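Local coordinates for ABC transporter substrate-binding protein (Staphylococcus aureus subsp. aureus NCTC 8325, PDB 3UN6) that probably serves as the substrate-binding component of an ABC-type import system and binds zinc, although its physiological ligand is not established, at residues K54-L57 with S58-N61; F240-D243 with Y244-G248. All blocks are in the same frame, centred on the assembly; numbering follows the deposited sequence.

Interaction 1 (K54-L57 with S58-N61); sequences KKLL and SQYN
The Tyr60 ring turns an edge to Leu57 and one face to the backbone of the same helix end: Leu57 CD1 lies in the ring plane, 3.8 Å from Tyr60 CD2, while the carbonyl oxygen of Leu56 sits about 4.0 Å above the plane of the Tyr60 ring, offset toward its rim. With CG anti to the carbonyl carbon (chi1 -60°), the ring folds back along the helix, its hydroxyl directed to Asp243. The Leu57 and Tyr60 side chains cross at about a right angle, as do those of Leu56 and Gln59, where Leu56 CD1 meets Gln59 OE1 at 3.9 Å. On the solvent side, Ser58 N bonds Lys54 O at 3.2 Å; in the conformer described, Ser58 OG can add a second, less certain bond to the same oxygen. From Ser58 on, three-residue spacing appears, first as a weak bond from Ser58 N to Lys55 O. Gln59 N then bonds Leu56 O at 2.9 Å, and a weak bond joins Tyr60 N to Leu57 O. This shortening is characteristic of a helix C-terminus, here where helix 48-58 gives way to the loop leading into strand 66-71.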
loop_
_atom_site.group_PDB
_atom_site.type_symbol
_atom_site.label_atom_id
_atom_site.label_comp_id
_atom_site.label_asym_id
_atom_site.label_seq_id
_atom_site.Cartn_x
_atom_site.Cartn_y
_atom_site.Cartn_z
ATOM N N LYS A 54 -16.028 -5.738 -3.225
ATOM C CA LYS A 54 -17.162 -5.087 -3.848
ATOM C C LYS A 54 -17.839 -6.021 -4.862
ATOM O O LYS A 54 -19.061 -6.167 -4.854
ATOM C CB LYS A 54 -16.673 -3.807 -4.545
ATOM C CG LYS A 54 -17.722 -2.974 -5.244
ATOM C CD LYS A 54 -18.705 -2.415 -4.288
ATOM C CE LYS A 54 -19.613 -1.453 -4.994
ATOM N NZ LYS A 54 -20.712 -1.057 -4.103
ATOM N N LYS A 55 -17.052 -6.693 -5.701
ATOM C CA LYS A 55 -17.628 -7.588 -6.685
ATOM C C LYS A 55 -18.329 -8.768 -5.999
ATOM O O LYS A 55 -19.423 -9.166 -6.387
ATOM C CB LYS A 55 -16.582 -8.103 -7.659
ATOM C CG LYS A 55 -17.201 -8.974 -8.743
ATOM C CD LYS A 55 -16.178 -9.620 -9.659
ATOM C CE LYS A 55 -16.897 -10.494 -10.714
ATOM N NZ LYS A 55 -15.947 -11.290 -11.530
ATOM N N LEU A 56 -17.693 -9.326 -4.979
ATOM C CA LEU A 56 -18.281 -10.437 -4.240
ATOM C C LEU A 56 -19.609 -10.028 -3.562
ATOM O O LEU A 56 -20.606 -10.760 -3.621
ATOM C CB LEU A 56 -17.251 -10.952 -3.235
ATOM C CG LEU A 56 -17.542 -12.088 -2.265
ATOM C CD1 LEU A 56 -18.224 -13.289 -2.921
ATOM C CD2 LEU A 56 -16.211 -12.487 -1.623
ATOM N N LEU A 57 -19.617 -8.856 -2.934
ATOM C CA LEU A 57 -20.807 -8.351 -2.245
ATOM C C LEU A 57 -21.992 -8.199 -3.210
ATOM O O LEU A 57 -23.133 -8.417 -2.817
ATOM C CB LEU A 57 -20.503 -7.025 -1.541
ATOM C CG LEU A 57 -21.547 -6.407 -0.610
ATOM C CD1 LEU A 57 -21.847 -7.285 0.622
ATOM C CD2 LEU A 57 -21.050 -5.064 -0.170
ATOM N N SER A 58 -21.717 -7.840 -4.460
ATOM C CA SER A 58 -22.771 -7.688 -5.465
ATOM C C SER A 58 -23.438 -9.023 -5.817
ATOM O O SER A 58 -24.546 -9.040 -6.335
ATOM C CB SER A 58 -22.204 -7.066 -6.737
ATOM O OG SER A 58 -21.567 -5.836 -6.455
ATOM N N GLN A 59 -22.760 -10.132 -5.530
ATOM C CA GLN A 59 -23.290 -11.458 -5.826
ATOM C C GLN A 59 -24.280 -12.004 -4.794
ATOM O O GLN A 59 -24.897 -13.025 -5.052
ATOM C CB GLN A 59 -22.141 -12.441 -6.067
ATOM C CG GLN A 59 -21.398 -12.129 -7.368
ATOM C CD GLN A 59 -20.141 -12.949 -7.565
ATOM O OE1 GLN A 59 -19.525 -13.414 -6.605
ATOM N NE2 GLN A 59 -19.738 -13.114 -8.819
ATOM N N TYR A 60 -24.448 -11.345 -3.644
ATOM C CA TYR A 60 -25.445 -11.790 -2.659
ATOM C C TYR A 60 -26.814 -11.247 -3.036
ATOM O O TYR A 60 -26.921 -10.113 -3.536
ATOM C CB TYR A 60 -25.140 -11.303 -1.233
ATOM C CG TYR A 60 -23.814 -11.758 -0.670
ATOM C CD1 TYR A 60 -23.514 -13.107 -0.553
ATOM C CD2 TYR A 60 -22.874 -10.831 -0.213
ATOM C CE1 TYR A 60 -22.303 -13.527 -0.033
ATOM C CE2 TYR A 60 -21.671 -11.242 0.319
ATOM C CZ TYR A 60 -21.386 -12.591 0.400
ATOM O OH TYR A 60 -20.182 -13.006 0.918
ATOM N N ASN A 61 -27.854 -12.052 -2.791
ATOM C CA ASN A 61 -29.233 -11.615 -3.015
ATOM C C ASN A 61 -29.516 -10.418 -2.103
ATOM O O ASN A 61 -30.086 -9.405 -2.530
ATOM C CB ASN A 61 -30.241 -12.726 -2.687
ATOM C CG ASN A 61 -30.310 -13.813 -3.753
ATOM O OD1 ASN A 61 -29.380 -14.012 -4.530
ATOM N ND2 ASN A 61 -31.434 -14.524 -3.786
#

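Interaction 2 (F240-D243 with Y244-G248)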
loop_
_atom_site.group_PDB
_atom_site.type_symbol
_atom_site.label_atom_id
_atom_site.label_comp_id
_atom_site.label_asym_id
_atom_site.label_seq_id
_atom_site.Cartn_x
_atom_site.Cartn_y
_atom_site.Cartn_z
ATOM N N PHE A 240 -18.090 -7.437 6.705
ATOM C CA PHE A 240 -17.178 -6.811 5.743
ATOM C C PHE A 240 -15.770 -7.478 5.697
ATOM O O PHE A 240 -15.276 -7.841 4.627
ATOM C CB PHE A 240 -17.112 -5.299 6.006
ATOM C CG PHE A 240 -16.057 -4.614 5.235
ATOM C CD1 PHE A 240 -16.032 -4.711 3.851
ATOM C CD2 PHE A 240 -15.084 -3.878 5.876
ATOM C CE1 PHE A 240 -15.056 -4.102 3.111
ATOM C CE2 PHE A 240 -14.099 -3.250 5.146
ATOM C CZ PHE A 240 -14.093 -3.370 3.737
ATOM N N VAL A 241 -15.160 -7.681 6.858
ATOM C CA VAL A 241 -13.836 -8.315 6.925
ATOM C C VAL A 241 -13.890 -9.754 6.407
ATOM O O VAL A 241 -12.933 -10.254 5.820
ATOM C CB VAL A 241 -13.291 -8.308 8.362
ATOM C CG1 VAL A 241 -12.076 -9.230 8.492
ATOM C CG2 VAL A 241 -12.961 -6.892 8.768
ATOM N N GLN A 242 -15.018 -10.402 6.640
ATOM C CA GLN A 242 -15.253 -11.765 6.155
ATOM C C GLN A 242 -15.292 -11.812 4.610
ATOM O O GLN A 242 -14.717 -12.701 4.007
ATOM C CB GLN A 242 -16.565 -12.289 6.716
ATOM C CG GLN A 242 -17.014 -13.632 6.109
ATOM C CD GLN A 242 -16.251 -14.816 6.641
ATOM O OE1 GLN A 242 -16.530 -15.307 7.753
ATOM N NE2 GLN A 242 -15.313 -15.329 5.834
ATOM N N ASP A 243 -15.986 -10.860 3.986
ATOM C CA ASP A 243 -16.034 -10.789 2.544
ATOM C C ASP A 243 -14.648 -10.448 2.029
ATOM O O ASP A 243 -14.200 -10.985 1.033
ATOM C CB ASP A 243 -17.068 -9.766 2.092
ATOM C CG ASP A 243 -18.469 -10.187 2.452
ATOM O OD1 ASP A 243 -18.663 -11.414 2.661
ATOM O OD2 ASP A 243 -19.356 -9.314 2.518
ATOM N N TYR A 244 -13.977 -9.559 2.740
ATOM C CA TYR A 244 -12.615 -9.165 2.421
ATOM C C TYR A 244 -11.668 -10.374 2.482
ATOM O O TYR A 244 -10.807 -10.530 1.620
ATOM C CB TYR A 244 -12.184 -8.051 3.394
ATOM C CG TYR A 244 -10.838 -7.412 3.106
ATOM C CD1 TYR A 244 -10.749 -6.283 2.316
ATOM C CD2 TYR A 244 -9.665 -7.931 3.655
ATOM C CE1 TYR A 244 -9.530 -5.692 2.046
ATOM C CE2 TYR A 244 -8.446 -7.339 3.407
ATOM C CZ TYR A 244 -8.386 -6.221 2.587
ATOM O OH TYR A 244 -7.175 -5.622 2.326
ATOM N N LYS A 245 -11.841 -11.236 3.488
ATOM C CA LYS A 245 -10.983 -12.414 3.660
ATOM C C LYS A 245 -11.178 -13.407 2.503
ATOM O O LYS A 245 -10.208 -13.871 1.902
ATOM C CB LYS A 245 -11.250 -13.060 5.012
ATOM C CG LYS A 245 -10.418 -14.292 5.286
ATOM C CD LYS A 245 -10.492 -14.655 6.748
ATOM C CE LYS A 245 -9.628 -15.870 7.059
ATOM N NZ LYS A 245 -9.674 -16.179 8.514
ATOM N N LYS A 246 -12.438 -13.714 2.191
ATOM C CA LYS A 246 -12.772 -14.588 1.073
ATOM C C LYS A 246 -12.153 -14.038 -0.228
ATOM O O LYS A 246 -11.551 -14.790 -1.018
ATOM C CB LYS A 246 -14.292 -14.687 0.905
ATOM C CG LYS A 246 -15.067 -15.255 2.097
ATOM C CD LYS A 246 -16.575 -15.336 1.787
ATOM C CE LYS A 246 -17.408 -15.835 2.975
ATOM N NZ LYS A 246 -17.004 -17.180 3.457
ATOM N N SER A 247 -12.293 -12.718 -0.429
ATOM C CA SER A 247 -11.786 -12.048 -1.632
ATOM C C SER A 247 -10.281 -12.198 -1.781
ATOM O O SER A 247 -9.768 -12.399 -2.890
ATOM C CB SER A 247 -12.153 -10.559 -1.619
ATOM O OG SER A 247 -13.558 -10.399 -1.721
ATOM N N GLY A 248 -9.590 -12.124 -0.650
ATOM C CA GLY A 248 -8.143 -12.238 -0.609
ATOM C C GLY A 248 -7.635 -13.522 -1.213
ATOM O O GLY A 248 -6.608 -13.525 -1.889
#
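Five successive i to i+4 hydrogen bonds run through residues 240-248 as one length of alpha-helix, the last from Gly248 N to Tyr244 O. Phe240 O accepts from Tyr244 N at 2.9 Å, Val241 O from Lys245 N at 2.8 Å, and Gln242 O from Lys246 N at 3.1 Å. The fourth carbonyl is doubly used: Asp243 O receives Ser247 N at 3.0 Å and Ser247 OG at 2.9 Å, from opposite faces of its plane, with the hydroxyl 37° out of it. Ser247 OG lies beside its own backbone N (chi1 -66°), which turns it back on the preceding turn. One turn apart, the Gln242 and Lys246 side chains cross at a slant, Lys246 CE lying against the CG-CD part of Gln242, 3.9 Å from Gln242 CG, while Lys246 CG rests 3.2 Å from Gln242 O. A bend at chi4 (-59°) brings Lys246 NZ near Gln242 NE2; both are donors, and they serve the C-terminal tail instead, NZ in a salt bridge with the terminal carboxylate of Ser324 and NE2 on Ser322 O. Asp243 OD2 is hydrogen-bonded to the hydroxyl of Tyr65. Phe240 and Tyr244 pack on strand 221-225, and Ser247 on helix 48-58. The arrangement is that of a largely buried helix packed between strand 221-225, helix 48-58 and the C-terminal residues, consistent with the substrate-binding-protein fold of this family.

In the fold
Interactions 1 and 2, with centres about 11 Å apart, meet where the end of helix 48-58 packs against helix 234-250. Their polar join is a probable hydrogen bond between Tyr60 OH and Asp243 OD1, 2.8 Å long. Leucine methyls flank it, packing against the Asp243 carboxylate and the Ser247 hydroxyl: Leu57 CD1 is 3.7 Å from Asp243 OD2, and Leu56 CD2 lies 3.4 Å from Ser247 OG. The zinc site of His46, Cys220 and Cys221 lies beyond interaction 2: the Tyr244 side chain is about 8 Å from those of His46 and Cys221 and about 11 Å from a zinc ion, whereas interaction 1 sits at the surface, away from the site.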